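Side-chain contacts in beta-1,3-1,4-glucanase (Caldicellulosiruptor sp. F32, PDB 5H4R), which probably hydrolyses mixed-linkage beta-1,3-1,4-glucans such as lichenan, as a member of glycoside hydrolase family 5: residues R275-F279 and A280-P284; N296-E299 and S300-I304; A329-K332 and N333-Q337. The protein carries 1 engineered substitution. All blocks are in the same frame, centred on the assembly; numbering follows the deposited sequence.

How the interactions relate
Three short-range contacts follow one another along the chain of this TIM barrel. From the N terminus, interaction 1 closes a single helical turn soon after strand 267-272. Interaction 2 then caps the N-terminal end of helix 298-316, and interaction 3 shapes the loop between strand 322-327 and helix 336-352. They run in series; none encloses or crosses another. Interaction 1 is the middle piece: P276 packs on S300, D303 and I304 of interaction 2, while A280 and L281 are hydrogen-bonded to R330 of interaction 3. Interactions 2 and 3 do not touch, their centres being about 17 Å apart. Together they join two successive strand-to-helix connections of the barrel.

Interaction 1. Residues R275-F279 and A280-P284; sequences RPYNF and ALQAP
Y277 reaches forward over the turn that follows it, meeting L281 at the edge of its ring and Q282 over one face. Its CB points away from 280-284, but CG stands opposite the backbone N (chi1 170°), which carries the ring toward the residues four and five places on. L281 makes the edge contact: its methyl CD2 lies 3.8 Å from Y277 CE1, near the ring plane. Q282 passes over the face, its CA above the ring and its CB 3.6 Å from Y277 CE2. The two side chains cross at about a right angle, their ring and amide planes 33° apart. The glutamine, extended beyond CG, brings OE1 to 3.4 Å from N278 CB, while its NE2 is hydrogen-bonded to E286.

The backbone under this packing is hydrogen-bonded. The carbonyl Y277 O is gripped twice, by L281 N at 3.0 Å and by Q282 N at 2.9 Å, from opposite faces of its plane; the Q282 bond is almost straight, at 178°. One residue earlier, A280 N donates to P276 O at 2.9 Å, nearly along the C=O axis, and the A280 methyl sits close to the same oxygen. The F279 ring meets those of W293 and F342.

This is a one-turn helix, 277-280, with P276 at its N-cap, set in the connection between strand 267-272 and helix 298-316 of the TIM barrel. L281, where the chain leaves the helix, touches bound glucose units, placing the turn at the wall of the glycan-binding cleft.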
ATOM      1  N   ARG A 275       8.433  -9.099  -4.613  1.00  9.36           N
ATOM      2  CA  ARG A 275       9.771  -9.650  -4.761  1.00  8.23           C
ATOM      3  C   ARG A 275       9.781 -11.104  -4.334  1.00  8.61           C
ATOM      4  O   ARG A 275       9.123 -11.474  -3.349  1.00  9.97           O
ATOM      5  CB  ARG A 275      10.774  -8.872  -3.936  1.00 11.83           C
ATOM      6  CG  ARG A 275      10.758  -7.422  -4.362  1.00 13.15           C
ATOM      7  CD  ARG A 275      11.970  -6.731  -3.997  1.00 17.56           C
ATOM      8  NE  ARG A 275      11.889  -5.358  -4.493  1.00 17.44           N
ATOM      9  CZ  ARG A 275      12.795  -4.437  -4.247  1.00 13.30           C
ATOM     10  NH1 ARG A 275      13.858  -4.736  -3.509  1.00 15.58           N
ATOM     11  NH2 ARG A 275      12.615  -3.208  -4.740  1.00 15.48           N
ATOM     12  N   PRO A 276      10.536 -11.950  -5.061  1.00  8.14           N
ATOM     13  CA  PRO A 276      11.330 -11.631  -6.266  1.00  8.64           C
ATOM     14  C   PRO A 276      10.441 -11.291  -7.446  1.00  8.31           C
ATOM     15  O   PRO A 276       9.448 -11.960  -7.697  1.00  8.52           O
ATOM     16  CB  PRO A 276      12.122 -12.909  -6.517  1.00 11.98           C
ATOM     17  CG  PRO A 276      11.289 -13.995  -5.918  1.00 13.46           C
ATOM     18  CD  PRO A 276      10.625 -13.368  -4.696  1.00 11.29           C
ATOM     19  N   TYR A 277      10.826 -10.218  -8.144  1.00  9.03           N
ATOM     20  CA  TYR A 277       9.997  -9.655  -9.207  1.00  8.80           C
ATOM     21  C   TYR A 277       9.660 -10.684 -10.283  1.00  8.50           C
ATOM     22  O   TYR A 277       8.505 -10.767 -10.730  1.00  9.17           O
ATOM     23  CB  TYR A 277      10.720  -8.457  -9.815  1.00  7.57           C
ATOM     24  CG  TYR A 277      10.087  -7.925 -11.074  1.00 11.00           C
ATOM     25  CD1 TYR A 277       8.970  -7.083 -11.007  1.00 13.37           C
ATOM     26  CD2 TYR A 277      10.583  -8.256 -12.316  1.00 14.90           C
ATOM     27  CE1 TYR A 277       8.383  -6.619 -12.145  1.00 13.26           C
ATOM     28  CE2 TYR A 277       9.989  -7.777 -13.458  1.00 16.85           C
ATOM     29  CZ  TYR A 277       8.896  -6.962 -13.360  1.00 13.39           C
ATOM     30  OH  TYR A 277       8.333  -6.498 -14.541  1.00 18.86           O
ATOM     31  N   ASN A 278      10.651 -11.468 -10.717  1.00  8.64           N
ATOM     32  CA  ASN A 278      10.437 -12.360 -11.858  1.00  8.32           C
ATOM     33  C   ASN A 278       9.382 -13.420 -11.550  1.00  9.16           C
ATOM     34  O   ASN A 278       8.685 -13.892 -12.469  1.00 10.81           O
ATOM     35  CB  ASN A 278      11.756 -12.995 -12.318  1.00  9.39           C
ATOM     36  CG  ASN A 278      12.465 -13.838 -11.248  1.00 12.07           C
ATOM     37  OD1 ASN A 278      12.042 -13.929 -10.112  1.00 12.05           O
ATOM     38  ND2 ASN A 278      13.561 -14.471 -11.645  1.00 15.19           N
ATOM     39  N   PHE A 279       9.222 -13.788 -10.274  1.00  9.37           N
ATOM     40  CA  PHE A 279       8.164 -14.689  -9.824  1.00  7.60           C
ATOM     41  C   PHE A 279       6.844 -13.974  -9.537  1.00  8.46           C
ATOM     42  O   PHE A 279       5.787 -14.385 -10.022  1.00  9.45           O
ATOM     43  CB  PHE A 279       8.603 -15.439  -8.552  1.00  7.80           C
ATOM     44  CG  PHE A 279       7.516 -16.242  -7.940  1.00  8.41           C
ATOM     45  CD1 PHE A 279       7.082 -17.407  -8.522  1.00  9.45           C
ATOM     46  CD2 PHE A 279       6.882 -15.810  -6.776  1.00  9.51           C
ATOM     47  CE1 PHE A 279       6.052 -18.131  -7.975  1.00 11.20           C
ATOM     48  CE2 PHE A 279       5.859 -16.540  -6.232  1.00  9.38           C
ATOM     49  CZ  PHE A 279       5.448 -17.696  -6.812  1.00 10.61           C
ATOM     50  N   ALA A 280       6.896 -12.905  -8.742  1.00  8.01           N
ATOM     51  CA  ALA A 280       5.701 -12.340  -8.132  1.00  6.85           C
ATOM     52  C   ALA A 280       4.906 -11.429  -9.058  1.00  7.23           C
ATOM     53  O   ALA A 280       3.677 -11.431  -9.008  1.00  9.42           O
ATOM     54  CB  ALA A 280       6.115 -11.565  -6.897  1.00  8.92           C
ATOM     55  N   LEU A 281       5.582 -10.636  -9.881  1.00  9.22           N
ATOM     56  CA  LEU A 281       4.925  -9.542 -10.588  1.00  8.06           C
ATOM     57  C   LEU A 281       5.155  -9.566 -12.093  1.00 10.75           C
ATOM     58  O   LEU A 281       4.254  -9.200 -12.847  1.00 10.10           O
ATOM     59  CB  LEU A 281       5.389  -8.227  -9.987  1.00  7.55           C
ATOM     60  CG  LEU A 281       4.874  -6.947 -10.639  1.00 10.67           C
ATOM     61  CD1 LEU A 281       3.374  -6.890 -10.584  1.00 12.07           C
ATOM     62  CD2 LEU A 281       5.492  -5.746  -9.911  1.00 12.06           C
ATOM     63  N   GLN A 282       6.329 -10.000 -12.559  1.00  8.55           N
ATOM     64  CA  GLN A 282       6.566 -10.102 -13.991  1.00 10.50           C
ATOM     65  C   GLN A 282       5.523 -11.006 -14.640  1.00  8.56           C
ATOM     66  O   GLN A 282       5.157 -12.050 -14.098  1.00  9.97           O
ATOM     67  CB  GLN A 282       7.977 -10.637 -14.267  1.00  8.55           C
ATOM     68  CG  GLN A 282       8.359 -10.544 -15.710  1.00 11.67           C
ATOM     69  CD  GLN A 282       9.844 -10.793 -15.930  1.00 23.69           C
ATOM     70  OE1 GLN A 282      10.516 -11.382 -15.090  1.00 14.84           O
ATOM     71  NE2 GLN A 282      10.359 -10.342 -17.062  1.00 25.67           N
ATOM     72  N   ALA A 283       5.028 -10.588 -15.807  1.00  8.65           N
ATOM     73  CA  ALA A 283       3.963 -11.333 -16.440  1.00  8.38           C
ATOM     74  C   ALA A 283       4.497 -12.662 -16.944  1.00 11.16           C
ATOM     75  O   ALA A 283       5.649 -12.748 -17.380  1.00 13.20           O
ATOM     76  CB  ALA A 283       3.360 -10.560 -17.611  1.00 13.52           C
ATOM     77  N   PRO A 284       3.664 -13.701 -16.944  1.00 12.85           N
ATOM     78  CA  PRO A 284       4.171 -15.032 -17.279  1.00 15.05           C
ATOM     79  C   PRO A 284       4.588 -15.179 -18.727  1.00 19.24           C
ATOM     80  O   PRO A 284       5.391 -16.069 -19.025  1.00 21.71           O
ATOM     81  CB  PRO A 284       3.005 -15.959 -16.907  1.00 16.50           C
ATOM     82  CG  PRO A 284       1.790 -15.082 -16.857  1.00 18.94           C
ATOM     83  CD  PRO A 284       2.260 -13.726 -16.484  1.00 14.37           C
TER

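Interaction 2. Residues N296-E299 and S300-I304; sequences NSEE and SRRDI
S297 meets S300 at the N-terminal cap of helix 298-316, a surface helix of the barrel. Its OG, set opposite its own backbone N (chi1 170°), accepts a weak capping bond of 3.3 Å from S300 N, while S297 O takes R301 N at 3.1 Å in the carbonyl plane. The hydroxyl of S300 is hydrogen-bonded to S294 N.

E298 approaches both R301 and R302 without a direct salt bridge to either. Bent at its second torsion, it crosses R302 at about a right angle, with carboxylate and guanidinium planes 66° apart, and its OE2 touches the aliphatic part of that arginine, 3.8 Å from R302 CB. Toward R301 the link runs through a water, which donates to E298 OE1 and accepts from R301 NE at the guanidinium edge. R301 lays CG and CD over S297 O, each at 3.4 Å, and reaches V295 O with NH1. R302 instead makes a side-on salt bridge to its neighbour D303: R302 NE and NH2 both end on the single atom D303 OD1, each at 3.0 Å.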
ATOM      1  N   ASN A 296      12.748 -23.998  -0.099  1.00 11.32           N
ATOM      2  CA  ASN A 296      14.037 -24.659   0.065  1.00 13.13           C
ATOM      3  C   ASN A 296      15.097 -24.116  -0.879  1.00 14.48           C
ATOM      4  O   ASN A 296      16.174 -24.720  -1.002  1.00 18.23           O
ATOM      5  CB  ASN A 296      13.884 -26.164  -0.150  1.00 18.86           C
ATOM      6  CG  ASN A 296      12.892 -26.794   0.820  1.00 22.54           C
ATOM      7  OD1 ASN A 296      11.987 -27.524   0.413  1.00 26.81           O
ATOM      8  ND2 ASN A 296      13.040 -26.486   2.102  1.00 17.26           N
ATOM      9  N   SER A 297      14.816 -23.007  -1.568  1.00 15.70           N
ATOM     10  CA  SER A 297      15.746 -22.436  -2.542  1.00 15.63           C
ATOM     11  C   SER A 297      16.192 -21.061  -2.091  1.00 13.59           C
ATOM     12  O   SER A 297      15.374 -20.139  -1.982  1.00 12.60           O
ATOM     13  CB  SER A 297      15.116 -22.296  -3.923  1.00 20.32           C
ATOM     14  OG  SER A 297      16.003 -21.532  -4.737  1.00 21.99           O
ATOM     15  N   GLU A 298      17.501 -20.902  -1.901  1.00 13.54           N
ATOM     16  CA  GLU A 298      17.995 -19.576  -1.589  1.00 12.17           C
ATOM     17  C   GLU A 298      17.689 -18.626  -2.732  1.00 10.18           C
ATOM     18  O   GLU A 298      17.525 -17.422  -2.505  1.00 11.29           O
ATOM     19  CB  GLU A 298      19.504 -19.625  -1.305  1.00 14.08           C
ATOM     20  CG  GLU A 298      20.168 -18.225  -1.161  1.00 12.76           C
ATOM     21  CD  GLU A 298      19.612 -17.390  -0.026  1.00 16.87           C
ATOM     22  OE1 GLU A 298      18.887 -17.916   0.835  1.00 14.28           O
ATOM     23  OE2 GLU A 298      19.899 -16.173   0.027  1.00 16.93           O
ATOM     24  N   GLU A 299      17.662 -19.127  -3.975  1.00 12.04           N
ATOM     25  CA  GLU A 299      17.372 -18.197  -5.072  1.00 13.26           C
ATOM     26  C   GLU A 299      15.965 -17.605  -4.960  1.00 15.29           C
ATOM     27  O   GLU A 299      15.751 -16.434  -5.299  1.00 14.05           O
ATOM     28  CB  GLU A 299      17.607 -18.900  -6.410  1.00 20.81           C
ATOM     29  CG  GLU A 299      19.064 -18.835  -6.821  1.00 35.16           C
ATOM     30  CD  GLU A 299      19.491 -17.416  -7.156  1.00 21.94           C
ATOM     31  OE1 GLU A 299      18.821 -16.791  -7.997  1.00 31.20           O
ATOM     32  OE2 GLU A 299      20.474 -16.919  -6.580  1.00 27.66           O
ATOM     33  N   SER A 300      15.003 -18.379  -4.463  1.00 10.82           N
ATOM     34  CA  SER A 300      13.652 -17.874  -4.272  1.00 10.04           C
ATOM     35  C   SER A 300      13.586 -16.901  -3.099  1.00 10.79           C
ATOM     36  O   SER A 300      12.868 -15.900  -3.152  1.00 11.43           O
ATOM     37  CB  SER A 300      12.696 -19.045  -4.048  1.00 11.23           C
ATOM     38  OG  SER A 300      12.602 -19.880  -5.186  1.00 11.16           O
ATOM     39  N   ARG A 301      14.346 -17.173  -2.048  1.00 10.29           N
ATOM     40  CA  ARG A 301      14.247 -16.408  -0.805  1.00  8.79           C
ATOM     41  C   ARG A 301      15.061 -15.108  -0.826  1.00  9.39           C
ATOM     42  O   ARG A 301      14.721 -14.163  -0.109  1.00 10.19           O
ATOM     43  CB  ARG A 301      14.704 -17.295   0.358  1.00 12.23           C
ATOM     44  CG  ARG A 301      13.802 -18.514   0.547  1.00 15.02           C
ATOM     45  CD  ARG A 301      14.477 -19.670   1.283  1.00 18.65           C
ATOM     46  NE  ARG A 301      14.940 -19.261   2.607  1.00 14.98           N
ATOM     47  CZ  ARG A 301      14.700 -19.918   3.746  1.00 13.85           C
ATOM     48  NH1 ARG A 301      14.004 -21.038   3.760  1.00 15.07           N
ATOM     49  NH2 ARG A 301      15.194 -19.461   4.895  1.00 14.34           N
ATOM     50  N   ARG A 302      16.135 -15.050  -1.615  1.00  9.63           N
ATOM     51  CA  ARG A 302      17.158 -14.009  -1.476  1.00  8.82           C
ATOM     52  C   ARG A 302      16.590 -12.585  -1.467  1.00  9.41           C
ATOM     53  O   ARG A 302      16.958 -11.765  -0.614  1.00 11.04           O
ATOM     54  CB  ARG A 302      18.167 -14.151  -2.618  1.00 11.25           C
ATOM     55  CG  ARG A 302      19.372 -13.268  -2.450  1.00 13.79           C
ATOM     56  CD  ARG A 302      20.188 -13.198  -3.779  1.00 19.79           C
ATOM     57  NE  ARG A 302      19.561 -12.241  -4.688  1.00 19.64           N
ATOM     58  CZ  ARG A 302      20.174 -11.631  -5.689  1.00 18.04           C
ATOM     59  NH1 ARG A 302      21.444 -11.885  -5.959  1.00 14.68           N
ATOM     60  NH2 ARG A 302      19.499 -10.751  -6.419  1.00 21.79           N
ATOM     61  N   ASP A 303      15.781 -12.240  -2.471  1.00 10.55           N
ATOM     62  CA  ASP A 303      15.367 -10.843  -2.616  1.00  9.45           C
ATOM     63  C   ASP A 303      14.395 -10.407  -1.517  1.00 13.54           C
ATOM     64  O   ASP A 303      14.333  -9.212  -1.205  1.00 14.26           O
ATOM     65  CB  ASP A 303      14.711 -10.619  -3.982  1.00  9.30           C
ATOM     66  CG  ASP A 303      15.690 -10.679  -5.147  1.00 14.34           C
ATOM     67  OD1 ASP A 303      16.917 -10.785  -4.927  1.00 13.28           O
ATOM     68  OD2 ASP A 303      15.215 -10.570  -6.308  1.00 15.51           O
ATOM     69  N   ILE A 304      13.639 -11.344  -0.942  1.00  7.28           N
ATOM     70  CA  ILE A 304      12.763 -11.063   0.200  1.00  7.62           C
ATOM     71  C   ILE A 304      13.602 -10.731   1.414  1.00 12.74           C
ATOM     72  O   ILE A 304      13.441  -9.673   2.036  1.00 10.83           O
ATOM     73  CB  ILE A 304      11.846 -12.271   0.461  1.00  8.75           C
ATOM     74  CG1 ILE A 304      10.914 -12.479  -0.731  1.00  8.72           C
ATOM     75  CG2 ILE A 304      11.062 -12.122   1.774  1.00 10.06           C
ATOM     76  CD1 ILE A 304      10.173 -13.743  -0.740  1.00 10.53           C
TER
HETATM   77  O   HOH W   1      17.019 -17.380   2.996  1.00 18.87           O
HETATM   78  O   HOH W   2      14.764 -13.839  -4.551  1.00 14.47           O
HETATM   79  O   HOH W   3      17.081 -13.969  -6.339  1.00 34.97           O

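Interaction 3. Residues A329-K332 and N333-Q337; sequences ARDK and NGNLQ
N335 folds back over K332, and its side chain can be traced atom by atom. CB stands 3.6 Å from K332 O; with CG between the backbone N and the carbonyl carbon (chi1 63°), the amide is swung back toward K332 N. CG itself also lies 3.6 Å from K332 O. At the fork, OD1 accepts K332 N at 2.9 Å; the N-H points nearly straight at the oxygen, yet the donor stands well above the amide plane, 57° out of it. The other branch, ND2, passes 3.8 Å from K332 CB and donates to S291 O and to a water that in turn donates to R330 O.

D331 makes the complementary grip. Its OD1 accepts G334 N at 3.0 Å from the syn side, somewhat out of the carboxylate plane, and has a long, weak ion pair with R339. Were the aspartate here an alanine, G334 N would probably lose this acceptor and R339 its weak charge partner. A side chain at G334 would collide with the carbonyl oxygen before it. N335 centres an inverse gamma turn, right before helix 336-352.

K332 extends away to place NZ among Q282 O, F279 O, V290 O and S289 OG. The chemistry thus divides the work: two side-chain oxygens hold backbone N-H groups within the turn, while an ammonium group gathers oxygens from helix 277-280 and the residues that follow it and is likely to be stabilised in its charged form.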
ATOM      1  N   ALA A 329       1.736 -12.330  -5.216  1.00  9.32           N
ATOM      2  CA  ALA A 329       2.252 -13.108  -6.342  1.00  9.24           C
ATOM      3  C   ALA A 329       1.080 -13.398  -7.259  1.00  6.13           C
ATOM      4  O   ALA A 329       0.054 -13.917  -6.811  1.00  7.71           O
ATOM      5  CB  ALA A 329       2.916 -14.397  -5.867  1.00 11.32           C
ATOM      6  N   ARG A 330       1.219 -13.014  -8.517  1.00  7.52           N
ATOM      7  CA  ARG A 330       0.160 -13.211  -9.491  1.00  6.73           C
ATOM      8  C   ARG A 330       0.119 -14.668  -9.927  1.00  8.55           C
ATOM      9  O   ARG A 330       1.140 -15.349  -9.985  1.00  9.24           O
ATOM     10  CB  ARG A 330       0.369 -12.296 -10.695  1.00  6.99           C
ATOM     11  CG  ARG A 330       1.610 -12.604 -11.504  1.00  9.22           C
ATOM     12  CD  ARG A 330       1.964 -11.471 -12.482  1.00 12.44           C
ATOM     13  NE  ARG A 330       1.011 -11.368 -13.591  1.00 10.24           N
ATOM     14  CZ  ARG A 330       1.054 -10.409 -14.515  1.00  8.90           C
ATOM     15  NH1 ARG A 330       1.982  -9.452 -14.441  1.00  9.75           N
ATOM     16  NH2 ARG A 330       0.180 -10.389 -15.518  1.00  9.55           N
ATOM     17  N   ASP A 331      -1.082 -15.143 -10.235  1.00  9.17           N
ATOM     18  CA  ASP A 331      -1.205 -16.499 -10.736  1.00  7.81           C
ATOM     19  C   ASP A 331      -0.487 -16.639 -12.071  1.00  8.43           C
ATOM     20  O   ASP A 331      -0.618 -15.799 -12.958  1.00  9.51           O
ATOM     21  CB  ASP A 331      -2.672 -16.884 -10.880  1.00  7.71           C
ATOM     22  CG  ASP A 331      -2.858 -18.247 -11.512  1.00 15.51           C
ATOM     23  OD1 ASP A 331      -2.276 -19.234 -11.030  1.00 13.99           O
ATOM     24  OD2 ASP A 331      -3.569 -18.313 -12.522  1.00 24.50           O
ATOM     25  N   LYS A 332       0.276 -17.725 -12.209  1.00  9.07           N
ATOM     26  CA  LYS A 332       0.964 -18.064 -13.459  1.00  9.91           C
ATOM     27  C   LYS A 332       0.597 -19.493 -13.792  1.00 12.33           C
ATOM     28  O   LYS A 332       1.264 -20.440 -13.381  1.00 11.97           O
ATOM     29  CB  LYS A 332       2.468 -17.884 -13.363  1.00  9.12           C
ATOM     30  CG  LYS A 332       2.793 -16.437 -13.089  1.00  7.98           C
ATOM     31  CD  LYS A 332       4.300 -16.154 -13.032  1.00 11.52           C
ATOM     32  CE  LYS A 332       4.548 -14.681 -13.020  1.00 13.01           C
ATOM     33  NZ  LYS A 332       5.996 -14.359 -13.035  1.00 12.70           N
ATOM     34  N   ASN A 333      -0.484 -19.635 -14.532  1.00 10.57           N
ATOM     35  CA  ASN A 333      -0.899 -20.937 -15.041  1.00 10.19           C
ATOM     36  C   ASN A 333      -1.039 -21.963 -13.924  1.00 10.62           C
ATOM     37  O   ASN A 333      -0.656 -23.126 -14.076  1.00 11.45           O
ATOM     38  CB  ASN A 333       0.074 -21.427 -16.088  1.00 13.42           C
ATOM     39  CG  ASN A 333       0.271 -20.415 -17.209  1.00 17.11           C
ATOM     40  OD1 ASN A 333       1.364 -19.880 -17.374  1.00 24.10           O
ATOM     41  ND2 ASN A 333      -0.780 -20.150 -17.974  1.00 16.02           N
ATOM     42  N   GLY A 334      -1.597 -21.547 -12.796  1.00 11.00           N
ATOM     43  CA  GLY A 334      -1.960 -22.506 -11.765  1.00 10.96           C
ATOM     44  C   GLY A 334      -0.873 -22.897 -10.793  1.00 10.83           C
ATOM     45  O   GLY A 334      -0.892 -24.026 -10.267  1.00 15.01           O
ATOM     46  N   ASN A 335       0.044 -21.981 -10.490  1.00  9.75           N
ATOM     47  CA  ASN A 335       1.227 -22.264  -9.678  1.00 10.03           C
ATOM     48  C   ASN A 335       0.932 -22.091  -8.188  1.00 11.31           C
ATOM     49  O   ASN A 335       1.612 -21.367  -7.466  1.00  9.90           O
ATOM     50  CB  ASN A 335       2.394 -21.375 -10.131  1.00  9.94           C
ATOM     51  CG  ASN A 335       2.143 -19.896  -9.942  1.00 12.83           C
ATOM     52  OD1 ASN A 335       1.007 -19.420  -9.913  1.00  9.46           O
ATOM     53  ND2 ASN A 335       3.243 -19.139  -9.842  1.00  9.37           N
ATOM     54  N   LEU A 336      -0.078 -22.837  -7.722  1.00  8.52           N
ATOM     55  CA  LEU A 336      -0.607 -22.608  -6.385  1.00  9.40           C
ATOM     56  C   LEU A 336       0.418 -22.957  -5.315  1.00  9.32           C
ATOM     57  O   LEU A 336       0.629 -22.187  -4.378  1.00 10.22           O
ATOM     58  CB  LEU A 336      -1.880 -23.418  -6.177  1.00 10.23           C
ATOM     59  CG  LEU A 336      -2.525 -23.290  -4.801  1.00 11.61           C
ATOM     60  CD1 LEU A 336      -2.908 -21.835  -4.514  1.00 12.24           C
ATOM     61  CD2 LEU A 336      -3.750 -24.208  -4.715  1.00 16.40           C
ATOM     62  N   GLN A 337       1.034 -24.138  -5.415  1.00 11.46           N
ATOM     63  CA  GLN A 337       1.969 -24.550  -4.371  1.00 10.08           C
ATOM     64  C   GLN A 337       3.083 -23.523  -4.205  1.00  9.31           C
ATOM     65  O   GLN A 337       3.471 -23.187  -3.074  1.00 10.18           O
ATOM     66  CB  GLN A 337       2.547 -25.926  -4.699  1.00 14.46           C
ATOM     67  CG  GLN A 337       3.533 -26.401  -3.666  1.00  9.74           C
ATOM     68  CD  GLN A 337       2.883 -26.631  -2.310  1.00 15.51           C
ATOM     69  OE1 GLN A 337       1.776 -27.201  -2.213  1.00 17.45           O
ATOM     70  NE2 GLN A 337       3.579 -26.225  -1.249  1.00 18.86           N
TER
HETATM   71  O   HOH W   4       3.541 -16.208  -9.364  1.00 10.87           O
HETATM   72  O   HOH W   5      -1.690 -17.244 -15.930  1.00 25.79           O